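Local coordinates for electron transfer flavoprotein, alpha subunit (Thermotoga maritima, PDB 7KOE) that probably relays electrons through bound flavin-adenine dinucleotide as the alpha subunit of an electron transfer flavoprotein within a larger complex, at residues V86-K91 with I182-D187; W42-G47 with K64-K69; T205-E210 with T263-R268. One frame throughout, in Å; residues are numbered along the deposited sequence.

Contact 1. Residues V86-K91 with I182-D187; sequences VDMVRK and IEEEYD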
loop_
_atom_site.group_PDB
_atom_site.type_symbol
_atom_site.label_atom_id
_atom_site.label_comp_id
_atom_site.label_asym_id
_atom_site.label_seq_id
_atom_site.Cartn_x
_atom_site.Cartn_y
_atom_site.Cartn_z
ATOM N N VAL B 86 19.043 -44.354 32.346
ATOM C CA VAL B 86 17.994 -44.859 31.468
ATOM C C VAL B 86 17.360 -46.126 32.007
ATOM O O VAL B 86 16.322 -46.552 31.480
ATOM C CB VAL B 86 18.499 -45.094 30.028
ATOM C CG1 VAL B 86 19.217 -43.866 29.505
ATOM C CG2 VAL B 86 19.386 -46.326 29.960
ATOM N N ASP B 87 17.949 -46.748 33.027
ATOM C CA ASP B 87 17.253 -47.799 33.749
ATOM C C ASP B 87 16.304 -47.221 34.785
ATOM O O ASP B 87 15.256 -47.813 35.054
ATOM C CB ASP B 87 18.256 -48.743 34.409
ATOM C CG ASP B 87 18.851 -49.730 33.427
ATOM O OD1 ASP B 87 18.337 -49.824 32.294
ATOM O OD2 ASP B 87 19.827 -50.419 33.785
ATOM N N MET B 88 16.640 -46.069 35.361
ATOM C CA MET B 88 15.769 -45.383 36.305
ATOM C C MET B 88 14.736 -44.506 35.615
ATOM O O MET B 88 13.916 -43.884 36.294
ATOM C CB MET B 88 16.598 -44.540 37.272
ATOM C CG MET B 88 17.517 -45.364 38.152
ATOM S SD MET B 88 16.681 -46.770 38.909
ATOM C CE MET B 88 17.592 -48.136 38.198
ATOM N N VAL B 89 14.776 -44.426 34.290
ATOM C CA VAL B 89 13.713 -43.808 33.510
ATOM C C VAL B 89 12.800 -44.853 32.886
ATOM O O VAL B 89 11.577 -44.648 32.851
ATOM C CB VAL B 89 14.317 -42.866 32.447
ATOM C CG1 VAL B 89 13.257 -42.218 31.592
ATOM C CG2 VAL B 89 15.070 -41.780 33.143
ATOM N N ARG B 90 13.342 -45.989 32.459
ATOM C CA ARG B 90 12.503 -47.073 31.971
ATOM C C ARG B 90 11.704 -47.729 33.093
ATOM O O ARG B 90 10.606 -48.241 32.847
ATOM C CB ARG B 90 13.362 -48.114 31.256
ATOM C CG ARG B 90 13.678 -47.748 29.820
ATOM C CD ARG B 90 14.619 -48.757 29.187
ATOM N NE ARG B 90 14.737 -48.550 27.749
ATOM C CZ ARG B 90 15.613 -47.729 27.182
ATOM N NH1 ARG B 90 16.453 -47.034 27.936
ATOM N NH2 ARG B 90 15.651 -47.601 25.864
ATOM N N LYS B 91 12.217 -47.707 34.324
ATOM C CA LYS B 91 11.523 -48.354 35.432
ATOM C C LYS B 91 10.389 -47.495 35.976
ATOM O O LYS B 91 9.259 -47.975 36.119
ATOM C CB LYS B 91 12.512 -48.685 36.551
ATOM C CG LYS B 91 11.877 -49.250 37.803
ATOM C CD LYS B 91 12.932 -49.659 38.817
ATOM C CE LYS B 91 13.623 -50.946 38.410
ATOM N NZ LYS B 91 14.597 -51.396 39.440
ATOM N N ILE B 182 14.331 -43.657 48.044
ATOM C CA ILE B 182 14.399 -44.974 47.424
ATOM C C ILE B 182 15.853 -45.287 47.107
ATOM O O ILE B 182 16.468 -44.630 46.261
ATOM C CB ILE B 182 13.538 -45.038 46.156
ATOM C CG1 ILE B 182 12.091 -44.651 46.458
ATOM C CG2 ILE B 182 13.610 -46.421 45.548
ATOM C CD1 ILE B 182 11.708 -43.281 45.943
ATOM N N GLU B 183 16.407 -46.288 47.779
ATOM C CA GLU B 183 17.742 -46.772 47.460
ATOM C C GLU B 183 17.633 -47.951 46.505
ATOM O O GLU B 183 17.045 -48.983 46.843
ATOM C CB GLU B 183 18.519 -47.180 48.715
ATOM C CG GLU B 183 19.032 -46.016 49.547
ATOM C CD GLU B 183 18.011 -45.498 50.532
ATOM O OE1 GLU B 183 16.921 -46.096 50.630
ATOM O OE2 GLU B 183 18.302 -44.493 51.213
ATOM N N GLU B 184 18.194 -47.787 45.314
ATOM C CA GLU B 184 18.318 -48.863 44.339
ATOM C C GLU B 184 19.808 -49.137 44.196
ATOM O O GLU B 184 20.531 -48.361 43.564
ATOM C CB GLU B 184 17.676 -48.480 43.007
ATOM C CG GLU B 184 17.750 -49.564 41.946
ATOM C CD GLU B 184 16.902 -50.780 42.269
ATOM O OE1 GLU B 184 15.865 -50.629 42.951
ATOM O OE2 GLU B 184 17.280 -51.891 41.844
ATOM N N GLU B 185 20.273 -50.223 44.805
ATOM C CA GLU B 185 21.693 -50.558 44.784
ATOM C C GLU B 185 22.036 -51.076 43.395
ATOM O O GLU B 185 21.840 -52.255 43.085
ATOM C CB GLU B 185 22.021 -51.578 45.865
ATOM C CG GLU B 185 22.367 -50.953 47.209
ATOM C CD GLU B 185 21.139 -50.494 47.974
ATOM O OE1 GLU B 185 20.091 -51.163 47.884
ATOM O OE2 GLU B 185 21.223 -49.467 48.682
ATOM N N TYR B 186 22.544 -50.180 42.558
ATOM C CA TYR B 186 22.694 -50.439 41.136
ATOM C C TYR B 186 23.890 -51.338 40.867
ATOM O O TYR B 186 24.961 -51.168 41.456
ATOM C CB TYR B 186 22.856 -49.121 40.379
ATOM C CG TYR B 186 22.531 -49.215 38.913
ATOM C CD1 TYR B 186 21.227 -49.059 38.467
ATOM C CD2 TYR B 186 23.522 -49.456 37.973
ATOM C CE1 TYR B 186 20.919 -49.146 37.124
ATOM C CE2 TYR B 186 23.222 -49.544 36.623
ATOM C CZ TYR B 186 21.919 -49.389 36.209
ATOM O OH TYR B 186 21.618 -49.473 34.873
ATOM N N ASP B 187 23.703 -52.287 39.955
ATOM C CA ASP B 187 24.750 -53.201 39.540
ATOM C C ASP B 187 25.060 -52.925 38.077
ATOM O O ASP B 187 24.161 -52.619 37.288
ATOM C CB ASP B 187 24.318 -54.663 39.755
ATOM C CG ASP B 187 25.478 -55.656 39.672
ATOM O OD1 ASP B 187 26.351 -55.561 38.779
ATOM O OD2 ASP B 187 25.524 -56.550 40.540
#

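Contact 2. Residues W42-G47 with K64-K69; sequences WGVLLG and KVLYVK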
loop_
_atom_site.group_PDB
_atom_site.type_symbol
_atom_site.label_atom_id
_atom_site.label_comp_id
_atom_site.label_asym_id
_atom_site.label_seq_id
_atom_site.Cartn_x
_atom_site.Cartn_y
_atom_site.Cartn_z
ATOM N N TRP B 42 10.365 -35.689 42.220
ATOM C CA TRP B 42 11.376 -36.635 42.660
ATOM C C TRP B 42 12.754 -35.982 42.640
ATOM O O TRP B 42 12.921 -34.815 42.280
ATOM C CB TRP B 42 11.364 -37.879 41.779
ATOM C CG TRP B 42 10.478 -38.954 42.278
ATOM C CD1 TRP B 42 9.258 -38.803 42.858
ATOM C CD2 TRP B 42 10.735 -40.361 42.242
ATOM N NE1 TRP B 42 8.735 -40.027 43.183
ATOM C CE2 TRP B 42 9.632 -41.001 42.831
ATOM C CE3 TRP B 42 11.797 -41.141 41.780
ATOM C CZ2 TRP B 42 9.545 -42.383 42.946
ATOM C CZ3 TRP B 42 11.714 -42.513 41.904
ATOM C CH2 TRP B 42 10.597 -43.120 42.482
ATOM N N GLY B 43 13.756 -36.748 43.052
ATOM C CA GLY B 43 15.138 -36.351 42.887
ATOM C C GLY B 43 16.009 -37.565 42.656
ATOM O O GLY B 43 16.023 -38.482 43.478
ATOM N N VAL B 44 16.739 -37.595 41.548
ATOM C CA VAL B 44 17.602 -38.721 41.217
ATOM C C VAL B 44 19.018 -38.373 41.638
ATOM O O VAL B 44 19.539 -37.312 41.279
ATOM C CB VAL B 44 17.537 -39.060 39.720
ATOM C CG1 VAL B 44 18.144 -40.425 39.469
ATOM C CG2 VAL B 44 16.106 -39.026 39.244
ATOM N N LEU B 45 19.642 -39.263 42.400
ATOM C CA LEU B 45 20.959 -38.995 42.946
ATOM C C LEU B 45 21.760 -40.282 42.865
ATOM O O LEU B 45 21.257 -41.349 43.227
ATOM C CB LEU B 45 20.851 -38.486 44.387
ATOM C CG LEU B 45 22.010 -37.712 45.013
ATOM C CD1 LEU B 45 21.453 -36.756 46.048
ATOM C CD2 LEU B 45 23.026 -38.621 45.651
ATOM N N LEU B 46 22.995 -40.183 42.386
ATOM C CA LEU B 46 23.815 -41.346 42.082
ATOM C C LEU B 46 25.104 -41.278 42.884
ATOM O O LEU B 46 25.781 -40.247 42.889
ATOM C CB LEU B 46 24.126 -41.424 40.584
ATOM C CG LEU B 46 23.005 -41.815 39.614
ATOM C CD1 LEU B 46 22.212 -40.608 39.149
ATOM C CD2 LEU B 46 23.581 -42.537 38.419
ATOM N N GLY B 47 25.439 -42.372 43.553
ATOM C CA GLY B 47 26.645 -42.487 44.337
ATOM C C GLY B 47 26.372 -43.193 45.640
ATOM O O GLY B 47 25.236 -43.560 45.955
ATOM N N LYS B 64 10.068 -36.900 46.803
ATOM C CA LYS B 64 10.735 -38.164 47.053
ATOM C C LYS B 64 12.162 -38.026 46.536
ATOM O O LYS B 64 12.506 -37.051 45.862
ATOM C CB LYS B 64 10.017 -39.322 46.351
ATOM C CG LYS B 64 8.486 -39.285 46.433
ATOM C CD LYS B 64 7.916 -39.434 47.822
ATOM C CE LYS B 64 6.394 -39.383 47.797
ATOM N NZ LYS B 64 5.817 -40.557 47.084
ATOM N N VAL B 65 13.011 -38.998 46.854
ATOM C CA VAL B 65 14.388 -39.005 46.367
ATOM C C VAL B 65 14.716 -40.416 45.899
ATOM O O VAL B 65 14.573 -41.376 46.662
ATOM C CB VAL B 65 15.398 -38.535 47.435
ATOM C CG1 VAL B 65 16.808 -39.004 47.113
ATOM C CG2 VAL B 65 15.385 -37.020 47.555
ATOM N N LEU B 66 15.130 -40.547 44.644
ATOM C CA LEU B 66 15.634 -41.814 44.124
ATOM C C LEU B 66 17.149 -41.788 44.278
ATOM O O LEU B 66 17.858 -41.186 43.472
ATOM C CB LEU B 66 15.208 -42.010 42.677
ATOM C CG LEU B 66 15.748 -43.229 41.938
ATOM C CD1 LEU B 66 15.404 -44.507 42.674
ATOM C CD2 LEU B 66 15.198 -43.255 40.530
ATOM N N TYR B 67 17.646 -42.425 45.333
ATOM C CA TYR B 67 19.068 -42.385 45.663
ATOM C C TYR B 67 19.699 -43.669 45.140
ATOM O O TYR B 67 19.779 -44.679 45.835
ATOM C CB TYR B 67 19.246 -42.187 47.165
ATOM C CG TYR B 67 20.661 -42.219 47.714
ATOM C CD1 TYR B 67 21.741 -41.756 46.974
ATOM C CD2 TYR B 67 20.898 -42.646 49.013
ATOM C CE1 TYR B 67 23.024 -41.777 47.493
ATOM C CE2 TYR B 67 22.173 -42.656 49.544
ATOM C CZ TYR B 67 23.232 -42.227 48.776
ATOM O OH TYR B 67 24.503 -42.241 49.298
ATOM N N VAL B 68 20.154 -43.617 43.891
ATOM C CA VAL B 68 20.786 -44.759 43.240
ATOM C C VAL B 68 22.178 -44.950 43.826
ATOM O O VAL B 68 22.943 -43.988 43.965
ATOM C CB VAL B 68 20.839 -44.551 41.717
ATOM C CG1 VAL B 68 21.404 -45.774 41.025
ATOM C CG2 VAL B 68 19.457 -44.230 41.180
ATOM N N LYS B 69 22.508 -46.188 44.173
ATOM C CA LYS B 69 23.706 -46.503 44.936
ATOM C C LYS B 69 24.687 -47.292 44.086
ATOM O O LYS B 69 24.362 -48.393 43.627
ATOM C CB LYS B 69 23.347 -47.308 46.184
ATOM C CG LYS B 69 22.073 -46.863 46.839
ATOM C CD LYS B 69 22.349 -45.694 47.740
ATOM C CE LYS B 69 23.218 -46.094 48.920
ATOM N NZ LYS B 69 22.608 -47.179 49.739
#

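Contact 3. Residues T205-E210 with T263-R268; sequences TQVNLE and TGKTVR. With FAD (flavin-adenine dinucleotide), chain J.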
loop_
_atom_site.group_PDB
_atom_site.type_symbol
_atom_site.label_atom_id
_atom_site.label_comp_id
_atom_site.label_asym_id
_atom_site.label_seq_id
_atom_site.Cartn_x
_atom_site.Cartn_y
_atom_site.Cartn_z
ATOM N N THR B 205 44.162 -22.722 35.632
ATOM C CA THR B 205 45.407 -22.927 34.906
ATOM C C THR B 205 45.366 -22.362 33.495
ATOM O O THR B 205 46.422 -22.227 32.868
ATOM C CB THR B 205 45.748 -24.415 34.839
ATOM O OG1 THR B 205 44.701 -25.112 34.153
ATOM C CG2 THR B 205 45.903 -24.988 36.233
ATOM N N GLN B 206 44.179 -22.048 32.979
ATOM C CA GLN B 206 44.035 -21.439 31.665
ATOM C C GLN B 206 43.137 -20.215 31.749
ATOM O O GLN B 206 42.810 -19.750 32.846
ATOM C CB GLN B 206 43.467 -22.441 30.660
ATOM C CG GLN B 206 44.392 -23.595 30.340
ATOM C CD GLN B 206 43.726 -24.640 29.477
ATOM O OE1 GLN B 206 43.093 -24.318 28.473
ATOM N NE2 GLN B 206 43.856 -25.902 29.866
ATOM N N VAL B 207 42.741 -19.681 30.600
ATOM C CA VAL B 207 41.797 -18.574 30.528
ATOM C C VAL B 207 40.431 -19.162 30.221
ATOM O O VAL B 207 40.251 -19.811 29.185
ATOM C CB VAL B 207 42.206 -17.557 29.454
ATOM C CG1 VAL B 207 41.185 -16.436 29.374
ATOM C CG2 VAL B 207 43.598 -17.023 29.729
ATOM N N ASN B 208 39.465 -18.949 31.109
ATOM C CA ASN B 208 38.140 -19.538 30.898
ATOM C C ASN B 208 37.252 -18.596 30.094
ATOM O O ASN B 208 36.916 -18.883 28.943
ATOM C CB ASN B 208 37.503 -19.881 32.243
ATOM C CG ASN B 208 38.436 -20.649 33.142
ATOM O OD1 ASN B 208 39.039 -21.637 32.727
ATOM N ND2 ASN B 208 38.572 -20.197 34.381
ATOM N N LEU B 209 36.879 -17.461 30.690
ATOM C CA LEU B 209 36.149 -16.345 30.085
ATOM C C LEU B 209 34.795 -16.721 29.462
ATOM O O LEU B 209 34.175 -15.887 28.805
ATOM C CB LEU B 209 37.020 -15.620 29.053
ATOM C CG LEU B 209 36.904 -14.099 28.993
ATOM C CD1 LEU B 209 37.227 -13.479 30.327
ATOM C CD2 LEU B 209 37.825 -13.571 27.936
ATOM N N GLU B 210 34.309 -17.947 29.633
ATOM C CA GLU B 210 32.903 -18.255 29.401
ATOM C C GLU B 210 32.279 -19.014 30.547
ATOM O O GLU B 210 31.052 -18.974 30.699
ATOM C CB GLU B 210 32.695 -19.088 28.126
ATOM C CG GLU B 210 33.031 -18.424 26.810
ATOM C CD GLU B 210 34.401 -18.805 26.300
ATOM O OE1 GLU B 210 35.051 -19.661 26.931
ATOM O OE2 GLU B 210 34.816 -18.266 25.259
ATOM N N THR B 263 34.302 -10.121 18.224
ATOM C CA THR B 263 35.391 -10.943 17.718
ATOM C C THR B 263 36.310 -11.420 18.831
ATOM O O THR B 263 37.476 -11.740 18.585
ATOM C CB THR B 263 36.186 -10.186 16.660
ATOM O OG1 THR B 263 36.753 -9.006 17.239
ATOM C CG2 THR B 263 35.291 -9.797 15.504
ATOM N N GLY B 264 35.803 -11.469 20.056
ATOM C CA GLY B 264 36.528 -12.045 21.165
ATOM C C GLY B 264 35.770 -13.228 21.722
ATOM O O GLY B 264 35.463 -14.172 20.990
ATOM N N LYS B 265 35.453 -13.189 23.009
ATOM C CA LYS B 265 34.684 -14.243 23.650
ATOM C C LYS B 265 33.429 -13.642 24.257
ATOM O O LYS B 265 33.482 -12.590 24.897
ATOM C CB LYS B 265 35.508 -14.955 24.721
ATOM C CG LYS B 265 36.661 -15.760 24.152
ATOM C CD LYS B 265 37.676 -16.123 25.217
ATOM C CE LYS B 265 38.830 -16.915 24.631
ATOM N NZ LYS B 265 39.839 -17.278 25.663
ATOM N N THR B 266 32.299 -14.303 24.034
ATOM C CA THR B 266 31.025 -13.875 24.599
ATOM C C THR B 266 30.917 -14.455 26.001
ATOM O O THR B 266 30.801 -15.673 26.174
ATOM C CB THR B 266 29.862 -14.318 23.718
ATOM O OG1 THR B 266 29.913 -13.607 22.476
ATOM C CG2 THR B 266 28.537 -14.026 24.394
ATOM N N VAL B 267 30.979 -13.590 26.999
ATOM C CA VAL B 267 30.933 -14.031 28.384
ATOM C C VAL B 267 29.485 -14.226 28.807
ATOM O O VAL B 267 28.560 -13.600 28.278
ATOM C CB VAL B 267 31.669 -13.029 29.300
ATOM C CG1 VAL B 267 33.082 -12.843 28.840
ATOM C CG2 VAL B 267 30.980 -11.684 29.318
ATOM N N ARG B 268 29.278 -15.143 29.745
ATOM C CA ARG B 268 28.006 -15.262 30.460
ATOM C C ARG B 268 28.283 -15.484 31.942
ATOM O O ARG B 268 28.104 -16.591 32.464
ATOM C CB ARG B 268 27.163 -16.397 29.875
ATOM C CG ARG B 268 25.691 -16.331 30.223
ATOM C CD ARG B 268 25.125 -17.720 30.419
ATOM N NE ARG B 268 25.618 -18.647 29.407
ATOM C CZ ARG B 268 25.616 -19.970 29.539
ATOM N NH1 ARG B 268 25.147 -20.528 30.646
ATOM N NH2 ARG B 268 26.086 -20.733 28.562
HETATM P PA FAD J . 37.346 3.383 24.591
HETATM O O1A FAD J . 38.379 4.404 24.321
HETATM O O2A FAD J . 36.167 3.444 23.633
HETATM O O5B FAD J . 36.906 3.454 26.062
HETATM C C5B FAD J . 37.533 4.367 26.985
HETATM C C4B FAD J . 36.579 4.635 28.117
HETATM O O4B FAD J . 37.306 4.644 29.367
HETATM C C3B FAD J . 35.838 5.969 28.038
HETATM O O3B FAD J . 34.471 5.808 28.396
HETATM C C2B FAD J . 36.595 6.841 29.042
HETATM O O2B FAD J . 35.762 7.840 29.614
HETATM C C1B FAD J . 36.969 5.802 30.091
HETATM N N9A FAD J . 38.102 6.174 30.930
HETATM C C8A FAD J . 39.153 6.984 30.592
HETATM N N7A FAD J . 40.030 7.151 31.552
HETATM C C5A FAD J . 39.517 6.399 32.598
HETATM C C6A FAD J . 39.973 6.156 33.908
HETATM N N6A FAD J . 41.101 6.669 34.409
HETATM N N1A FAD J . 39.221 5.358 34.697
HETATM C C2A FAD J . 38.094 4.841 34.202
HETATM N N3A FAD J . 37.568 4.997 32.987
HETATM C C4A FAD J . 38.329 5.794 32.229
HETATM N N1 FAD J . 35.895 -4.460 20.947
HETATM C C2 FAD J . 35.936 -5.383 21.945
HETATM O O2 FAD J . 36.156 -5.053 23.106
HETATM N N3 FAD J . 35.716 -6.708 21.664
HETATM C C4 FAD J . 35.450 -7.231 20.437
HETATM O O4 FAD J . 35.274 -8.439 20.301
HETATM C C4X FAD J . 35.420 -6.251 19.379
HETATM N N5 FAD J . 35.175 -6.664 18.192
HETATM C C5X FAD J . 35.141 -5.741 17.178
HETATM C C6 FAD J . 34.879 -6.184 15.890
HETATM C C7 FAD J . 34.831 -5.293 14.829
HETATM C C7M FAD J . 34.544 -5.812 13.447
HETATM C C8 FAD J . 35.047 -3.926 15.060
HETATM C C8M FAD J . 34.991 -2.935 13.940
HETATM C C9 FAD J . 35.309 -3.478 16.348
HETATM C C9A FAD J . 35.361 -4.377 17.403
HETATM N N10 FAD J . 35.598 -3.961 18.724
HETATM C C10 FAD J . 35.657 -4.880 19.736
HETATM C "C1'" FAD J . 35.885 -2.551 19.022
HETATM C "C2'" FAD J . 34.684 -1.750 19.501
HETATM O "O2'" FAD J . 33.913 -1.298 18.388
HETATM C "C3'" FAD J . 35.189 -0.538 20.281
HETATM O "O3'" FAD J . 35.880 0.322 19.382
HETATM C "C4'" FAD J . 36.133 -0.894 21.427
HETATM O "O4'" FAD J . 35.509 -1.846 22.288
HETATM C "C5'" FAD J . 36.561 0.308 22.237
HETATM O "O5'" FAD J . 37.256 -0.156 23.413
HETATM P P FAD J . 37.162 0.617 24.775
HETATM O O1P FAD J . 37.934 -0.210 25.804
HETATM O O2P FAD J . 35.787 0.941 25.111
HETATM O O3P FAD J . 37.972 1.933 24.494
#

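Contact 1. Residues V86-K91 with I182-D187
The phenol ring of Y186 meets segment 86-91 by its edge: M88 CE and D87 CB both lie close to the ring plane. The D87 carboxylate is turned 35° from that ring plane, its chain crossing the tyrosine at about a right angle. On the same helix, R90 NH2 is hydrogen-bonded to E115 O. Y186 reaches the helix because its CG stands anti to the backbone N (chi1 -159°), which sends the ring out toward the helix. The M88 and Y186 side chains slide past each other in opposite directions. The methionine chain bends at chi2 (-48°) and brings the methyl group CE to 3.6 Å from Y186 CE1, while the same methyl lies 4.0 Å from E184 CG. Beyond this apolar patch, K91 and E184 reach toward each other tip to tip, K91 NZ standing 3.6 Å from E184 OE2 in a long salt bridge. K91 NZ is 3.8 Å from E184 OE1, so neither oxygen is strongly preferred. The contact lies at the surface of the electron transfer flavoprotein domain, tying a short helix to an outermost strand of the parallel sheet; M88 also packs on L66 and V68 of the neighbouring strand. Y186 OH has a weak hydrogen bond to K83 O. Chemically, a methyl group against the ring edge sits beside a loose ion pair, and K91 would probably offset the charge of E184 only loosely at this length.

Contact 2. Residues W42-G47 with K64-K69
The carbonyl oxygen L66 O is gripped by three donors: L45 N at 2.8 Å, nearly along the C=O axis and with an N-H...O angle of 152°, the CA-H of V44, and, weakly, V68 N of its own strand. V68 O has two, G47 N at 3.0 Å and the CA-H of L46. L66 N donates to G43 O, and V68 N gives L45 O a weak bond. These bonds join parallel strands 40-46 and 65-69, with V44, L45 and L46 level with L66, Y67 and V68, in a beta-alpha-beta unit whose connecting helix 51-60 packs on L45, V65 and Y67. On one sheet face, L45 and Y67 lie side by side with L45 CD2 3.6 Å from Y67 CD1, and Y67 OH is hydrogen-bonded to L50 N. K69 CD sits above the centre of the Y67 ring, and K69 NZ pairs with E185. V44, L46, L66 and V68 point to the other face. K64 CB covers one face of the W42 indole in a CH-pi contact, 3.7 Å from the centroid of the five-membered ring, and W42 NE1 is hydrogen-bonded to E40 OE2. L66 CB approaches the six-membered ring, 3.6 Å from W42 CZ3.

Contact 3. Residues T205-E210 with T263-R268
Of the two segments, 263-268 meets the flavin, through T263 and G264: T263 N lies 2.8 Å from FAD O4 in a weak, bent hydrogen bond. The T263 side chain stands beside the central part of the ring system, OG1 3.0 Å from FAD N5 and CG2 3.7 Å from FAD C6. T263 OG1 is in weak hydrogen-bond reach of E16 OE2 of the neighbouring ferredoxin-like protein chain. An alanine here would probably lose the contacts with N5 and C6 and this polar link to the ferredoxin-like protein. N5 belongs to the redox-active part of the isoalloxazine, so this position is consistent with a role near the site of electron transfer. One step out, K265 holds its chain extended beyond CG and crosses both L209 and E210 at about right angles. Its aliphatic part does the packing: K265 CD is 3.7 Å from L209 CD2, and K265 CG is 3.3 Å from E210 OE2. The ammonium continues past them to a hydrogen bond with E257 O, and the charged atoms K265 NZ and E210 OE2 remain 5.1 Å apart. Further along, L209 CG lies 4.0 Å from V267 CG1. With no hydrogen bond between the segments, they meet by van der Waals packing. N208 OD1 is anchored by R177 NH1 of a neighbouring electron transfer flavoprotein chain. Both loops run toward adjacent strands of the parallel sheet in the FAD-binding domain: loop 205-210 precedes strand 214-218, loop 263-268 precedes strand 271-275, and L209 and V267 both pack on V215.

In the fold
Contacts 1 and 2 form one continuous patch of the seven-stranded parallel sheet, their centres 9 Å apart. Strand 65-69 lies between 40-46 and 181-185, and I182 joins it through probable backbone hydrogen bonds with V65 and Y67 while also packing on W42. Along the chain contact 2 closes before contact 1 opens, and contact 3 follows both. Contact 3 belongs to the FAD-binding domain with its separate five-stranded sheet, on the opposite side of the chain's centre, about 38 Å from contact 1 and 34 Å from contact 2 between centres. Of the three contacts, contact 3 is the one that touches a flavin, while contacts 1 and 2 are packing in the other sheet.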